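Local coordinates for Lmo0794 protein (Listeria monocytogenes, PDB 3EW7) that is of uncharacterised function but probably binds NAD or NADP on a Rossmann fold and may act as an oxidoreductase, at residues 144-156 with 200-212. The protein carries 3 engineered substitutions. Residues are numbered along the deposited sequence; the frame is centred on the assembly and turned at random.
Engineered in segment 200-212: His207 (natural residue Arg).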
loop_
_atom_site.group_PDB
_atom_site.type_symbol
_atom_site.label_atom_id
_atom_site.label_comp_id
_atom_site.label_asym_id
_atom_site.label_seq_id
_atom_site.Cartn_x
_atom_site.Cartn_y
_atom_site.Cartn_z
ATOM N N HIS A 144 -17.909 3.101 0.922
ATOM C CA HIS A 144 -17.843 2.574 -0.427
ATOM C C HIS A 144 -17.560 1.074 -0.359
ATOM O O HIS A 144 -16.900 0.507 -1.228
ATOM C CB HIS A 144 -16.753 3.285 -1.223
ATOM C CG HIS A 144 -16.945 4.763 -1.316
ATOM N ND1 HIS A 144 -16.778 5.604 -0.239
ATOM C CD2 HIS A 144 -17.303 5.555 -2.357
ATOM C CE1 HIS A 144 -17.020 6.851 -0.609
ATOM N NE2 HIS A 144 -17.342 6.847 -1.892
ATOM N N GLN A 145 -18.075 0.450 0.696
ATOM C CA GLN A 145 -17.915 -0.979 0.942
ATOM C C GLN A 145 -17.849 -1.834 -0.311
ATOM O O GLN A 145 -16.877 -2.557 -0.536
ATOM C CB GLN A 145 -19.078 -1.500 1.793
ATOM C CG GLN A 145 -18.813 -1.498 3.266
ATOM C CD GLN A 145 -17.755 -2.508 3.652
ATOM O OE1 GLN A 145 -17.071 -2.353 4.668
ATOM N NE2 GLN A 145 -17.618 -3.558 2.847
ATOM N N ALA A 146 -18.900 -1.744 -1.120
ATOM C CA ALA A 146 -19.010 -2.558 -2.313
ATOM C C ALA A 146 -18.744 -1.865 -3.632
ATOM O O ALA A 146 -18.869 -2.484 -4.682
ATOM C CB ALA A 146 -20.392 -3.213 -2.344
ATOM N N GLU A 147 -18.352 -0.599 -3.597
ATOM C CA GLU A 147 -18.115 0.131 -4.839
ATOM C C GLU A 147 -16.804 -0.156 -5.582
ATOM O O GLU A 147 -16.637 0.258 -6.730
ATOM C CB GLU A 147 -18.293 1.629 -4.584
ATOM C CG GLU A 147 -19.761 1.997 -4.339
ATOM C CD GLU A 147 -19.953 3.373 -3.718
ATOM O OE1 GLU A 147 -19.505 4.370 -4.318
ATOM O OE2 GLU A 147 -20.560 3.460 -2.628
ATOM N N PHE A 148 -15.873 -0.847 -4.934
ATOM C CA PHE A 148 -14.629 -1.223 -5.598
ATOM C C PHE A 148 -13.880 -2.272 -4.811
ATOM O O PHE A 148 -14.293 -2.659 -3.718
ATOM C CB PHE A 148 -13.722 -0.016 -5.876
ATOM C CG PHE A 148 -13.015 0.519 -4.673
ATOM C CD1 PHE A 148 -11.625 0.541 -4.632
ATOM C CD2 PHE A 148 -13.725 1.055 -3.608
ATOM C CE1 PHE A 148 -10.949 1.098 -3.547
ATOM C CE2 PHE A 148 -13.065 1.611 -2.521
ATOM C CZ PHE A 148 -11.670 1.633 -2.492
ATOM N N SER A 149 -12.781 -2.747 -5.377
ATOM C CA SER A 149 -12.001 -3.783 -4.729
ATOM C C SER A 149 -10.894 -3.241 -3.821
ATOM O O SER A 149 -9.921 -2.649 -4.294
ATOM C CB SER A 149 -11.408 -4.697 -5.792
ATOM O OG SER A 149 -10.853 -5.843 -5.186
ATOM N N TRP A 150 -11.033 -3.467 -2.516
ATOM C CA TRP A 150 -10.039 -2.985 -1.561
ATOM C C TRP A 150 -9.814 -3.924 -0.379
ATOM O O TRP A 150 -10.624 -4.814 -0.104
ATOM C CB TRP A 150 -10.473 -1.634 -1.003
ATOM C CG TRP A 150 -11.732 -1.738 -0.211
ATOM C CD1 TRP A 150 -13.004 -1.763 -0.691
ATOM C CD2 TRP A 150 -11.837 -1.899 1.208
ATOM N NE1 TRP A 150 -13.899 -1.930 0.338
ATOM C CE2 TRP A 150 -13.207 -2.021 1.517
ATOM C CE3 TRP A 150 -10.902 -1.957 2.252
ATOM C CZ2 TRP A 150 -13.669 -2.195 2.824
ATOM C CZ3 TRP A 150 -11.363 -2.130 3.553
ATOM C CH2 TRP A 150 -12.737 -2.248 3.824
ATOM N N THR A 151 -8.703 -3.707 0.319
ATOM C CA THR A 151 -8.362 -4.469 1.517
ATOM C C THR A 151 -7.450 -3.623 2.388
ATOM O O THR A 151 -6.490 -3.026 1.905
ATOM C CB THR A 151 -7.620 -5.787 1.219
ATOM O OG1 THR A 151 -8.473 -6.682 0.501
ATOM C CG2 THR A 151 -7.211 -6.451 2.520
ATOM N N TYR A 152 -7.761 -3.562 3.676
ATOM C CA TYR A 152 -6.940 -2.800 4.598
ATOM C C TYR A 152 -6.241 -3.812 5.499
ATOM O O TYR A 152 -6.895 -4.629 6.150
ATOM C CB TYR A 152 -7.796 -1.862 5.441
ATOM C CG TYR A 152 -7.010 -0.728 6.068
ATOM C CD1 TYR A 152 -6.995 0.539 5.485
ATOM C CD2 TYR A 152 -6.246 -0.934 7.225
ATOM C CE1 TYR A 152 -6.243 1.565 6.031
ATOM C CE2 TYR A 152 -5.485 0.088 7.777
ATOM C CZ TYR A 152 -5.488 1.336 7.176
ATOM O OH TYR A 152 -4.736 2.355 7.707
ATOM N N ILE A 153 -4.913 -3.758 5.527
ATOM C CA ILE A 153 -4.135 -4.685 6.343
ATOM C C ILE A 153 -3.381 -4.027 7.506
ATOM O O ILE A 153 -2.715 -3.000 7.336
ATOM C CB ILE A 153 -3.129 -5.481 5.465
ATOM C CG1 ILE A 153 -2.444 -6.558 6.304
ATOM C CG2 ILE A 153 -2.100 -4.544 4.852
ATOM C CD1 ILE A 153 -1.532 -7.452 5.499
ATOM N N SER A 154 -3.515 -4.633 8.684
ATOM C CA SER A 154 -2.858 -4.168 9.900
ATOM C C SER A 154 -1.923 -5.258 10.404
ATOM O O SER A 154 -2.199 -6.448 10.257
ATOM C CB SER A 154 -3.888 -3.845 10.985
ATOM O OG SER A 154 -4.619 -2.676 10.663
ATOM N N PRO A 155 -0.794 -4.858 11.002
ATOM C CA PRO A 155 0.191 -5.800 11.533
ATOM C C PRO A 155 -0.252 -6.373 12.865
ATOM O O PRO A 155 -1.060 -5.775 13.580
ATOM C CB PRO A 155 1.429 -4.940 11.670
ATOM C CG PRO A 155 0.849 -3.648 12.110
ATOM C CD PRO A 155 -0.323 -3.472 11.170
ATOM N N SER A 156 0.297 -7.529 13.207
ATOM C CA SER A 156 -0.047 -8.178 14.459
ATOM C C SER A 156 0.450 -7.465 15.733
ATOM O O SER A 156 -0.356 -7.172 16.623
ATOM C CB SER A 156 0.441 -9.638 14.446
ATOM O OG SER A 156 1.767 -9.751 13.950
ATOM N N ARG A 200 -3.212 -15.216 -2.332
ATOM C CA ARG A 200 -4.323 -16.030 -1.885
ATOM C C ARG A 200 -5.284 -15.233 -1.021
ATOM O O ARG A 200 -5.359 -15.407 0.196
ATOM C CB ARG A 200 -3.799 -17.255 -1.137
ATOM C CG ARG A 200 -3.119 -18.301 -2.025
ATOM C CD ARG A 200 -2.106 -19.149 -1.253
ATOM N NE ARG A 200 -0.759 -18.950 -1.790
ATOM C CZ ARG A 200 0.164 -18.151 -1.258
ATOM N NH1 ARG A 200 -0.094 -17.462 -0.152
ATOM N NH2 ARG A 200 1.348 -18.037 -1.844
ATOM N N PRO A 201 -6.098 -14.363 -1.688
ATOM C CA PRO A 201 -7.092 -13.502 -1.045
ATOM C C PRO A 201 -7.970 -14.191 -0.007
ATOM O O PRO A 201 -8.572 -15.234 -0.271
ATOM C CB PRO A 201 -7.914 -12.998 -2.220
ATOM C CG PRO A 201 -6.931 -12.972 -3.326
ATOM C CD PRO A 201 -6.216 -14.273 -3.154
ATOM N N ASN A 202 -8.043 -13.597 1.174
ATOM C CA ASN A 202 -8.873 -14.132 2.245
ATOM C C ASN A 202 -9.610 -12.981 2.884
ATOM O O ASN A 202 -10.469 -13.172 3.744
ATOM C CB ASN A 202 -8.022 -14.830 3.310
ATOM C CG ASN A 202 -8.092 -16.345 3.218
ATOM O OD1 ASN A 202 -7.855 -17.039 4.209
ATOM N ND2 ASN A 202 -8.405 -16.869 2.029
ATOM N N HIS A 203 -9.274 -11.773 2.453
ATOM C CA HIS A 203 -9.888 -10.587 3.011
ATOM C C HIS A 203 -10.240 -9.568 1.950
ATOM O O HIS A 203 -9.855 -8.401 2.045
ATOM C CB HIS A 203 -8.948 -9.988 4.048
ATOM C CG HIS A 203 -8.486 -10.985 5.061
ATOM N ND1 HIS A 203 -9.196 -11.264 6.212
ATOM C CD2 HIS A 203 -7.434 -11.833 5.053
ATOM C CE1 HIS A 203 -8.597 -12.244 6.868
ATOM N NE2 HIS A 203 -7.528 -12.606 6.186
ATOM N N LEU A 204 -10.976 -10.018 0.935
ATOM C CA LEU A 204 -11.408 -9.136 -0.134
ATOM C C LEU A 204 -12.453 -8.175 0.424
ATOM O O LEU A 204 -13.420 -8.588 1.058
ATOM C CB LEU A 204 -12.005 -9.938 -1.294
ATOM C CG LEU A 204 -11.042 -10.766 -2.151
ATOM C CD1 LEU A 204 -11.809 -11.457 -3.256
ATOM C CD2 LEU A 204 -9.973 -9.867 -2.742
ATOM N N ASN A 205 -12.229 -6.888 0.204
ATOM C CA ASN A 205 -13.146 -5.861 0.658
ATOM C C ASN A 205 -13.433 -5.760 2.145
ATOM O O ASN A 205 -14.568 -5.513 2.549
ATOM C CB ASN A 205 -14.450 -5.961 -0.115
ATOM C CG ASN A 205 -14.380 -5.223 -1.422
ATOM O OD1 ASN A 205 -15.250 -4.419 -1.736
ATOM N ND2 ASN A 205 -13.327 -5.477 -2.188
ATOM N N GLU A 206 -12.398 -5.938 2.958
ATOM C CA GLU A 206 -12.528 -5.812 4.403
ATOM C C GLU A 206 -11.175 -5.505 5.038
ATOM O O GLU A 206 -10.123 -5.660 4.409
ATOM C CB GLU A 206 -13.124 -7.081 5.022
ATOM C CG GLU A 206 -12.306 -8.353 4.843
ATOM C CD GLU A 206 -12.927 -9.553 5.563
ATOM O OE1 GLU A 206 -14.162 -9.722 5.477
ATOM O OE2 GLU A 206 -12.182 -10.335 6.207
ATOM N N HIS A 207 -11.220 -5.026 6.276
ATOM C CA HIS A 207 -10.016 -4.711 7.025
ATOM C C HIS A 207 -9.696 -5.961 7.822
ATOM O O HIS A 207 -10.600 -6.721 8.159
ATOM C CB HIS A 207 -10.279 -3.552 7.984
ATOM C CG HIS A 207 -9.204 -3.359 9.007
ATOM N ND1 HIS A 207 -9.472 -2.997 10.308
ATOM C CD2 HIS A 207 -7.859 -3.501 8.928
ATOM C CE1 HIS A 207 -8.341 -2.927 10.989
ATOM N NE2 HIS A 207 -7.347 -3.229 10.172
ATOM N N PHE A 208 -8.420 -6.193 8.103
ATOM C CA PHE A 208 -8.031 -7.346 8.904
ATOM C C PHE A 208 -6.615 -7.187 9.436
ATOM O O PHE A 208 -5.756 -6.579 8.796
ATOM C CB PHE A 208 -8.167 -8.647 8.096
ATOM C CG PHE A 208 -6.962 -8.991 7.289
ATOM C CD1 PHE A 208 -6.099 -9.999 7.707
ATOM C CD2 PHE A 208 -6.693 -8.319 6.106
ATOM C CE1 PHE A 208 -4.980 -10.339 6.953
ATOM C CE2 PHE A 208 -5.580 -8.645 5.342
ATOM C CZ PHE A 208 -4.720 -9.661 5.767
ATOM N N THR A 209 -6.392 -7.731 10.626
ATOM C CA THR A 209 -5.102 -7.652 11.286
ATOM C C THR A 209 -4.414 -8.991 11.108
ATOM O O THR A 209 -5.061 -10.026 11.173
ATOM C CB THR A 209 -5.262 -7.387 12.801
ATOM O OG1 THR A 209 -6.199 -6.322 13.014
ATOM C CG2 THR A 209 -3.940 -6.998 13.407
ATOM N N VAL A 210 -3.106 -8.976 10.881
ATOM C CA VAL A 210 -2.372 -10.226 10.715
ATOM C C VAL A 210 -2.481 -11.061 11.994
ATOM O O VAL A 210 -2.584 -10.514 13.092
ATOM C CB VAL A 210 -0.909 -9.954 10.379
ATOM C CG1 VAL A 210 -0.188 -11.255 10.122
ATOM C CG2 VAL A 210 -0.837 -9.057 9.153
ATOM N N ALA A 211 -2.442 -12.385 11.852
ATOM C CA ALA A 211 -2.613 -13.282 12.999
ATOM C C ALA A 211 -1.389 -14.011 13.565
ATOM O O ALA A 211 -0.345 -13.405 13.851
ATOM C CB ALA A 211 -3.701 -14.308 12.666
ATOM N N GLY A 212 -1.569 -15.322 13.755
ATOM C CA GLY A 212 -0.533 -16.199 14.284
ATOM C C GLY A 212 0.169 -15.705 15.537
ATOM O O GLY A 212 1.378 -15.997 15.689
#
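Tyr152 presents its ring edge to the imidazole face of His207, an engineered residue, in an offset T-shaped pair with planes at 87°. With CG anti to the backbone N (chi1 167°), the imidazole comes close to strand 150-154, where its NE2 hydrogen-bonds Ser154 OG at 2.8 Å; the serine hydroxyl, able to donate or accept, lies at the imidazole edge, near the ring plane. On the other face of the sheet, the buried Ile153, extended with chi1 -173°, lies alongside the partly exposed Phe208, Ile153 CG1 being 3.9 Å from Phe208 CZ, and Ile153 CD1 reaches Val210. Thr151 CG2 meets the Phe208 ring at its edge. The two strands run parallel, and Tyr152 and Ser154 each bond through both N and O, including Phe208 N to Tyr152 O at 2.9 Å. Near the start of strand 150-154, the flat indole of Trp150 lies against the type II turn from His203 to Glu206, with Asn205 C and Glu206 N over one face and Asn205 CA in a CH-pi contact with its five-membered ring, while Thr151 OG1 donates to His203 O at 2.7 Å. Strand 207-209 is outermost in the parallel Rossmann sheet, with strand 97-101 flanking 150-154 on its other side. Helix 131-142 packs on Tyr152 and His207, whereas helix 187-199 packs on Ile153 and Val210 through Tyr190.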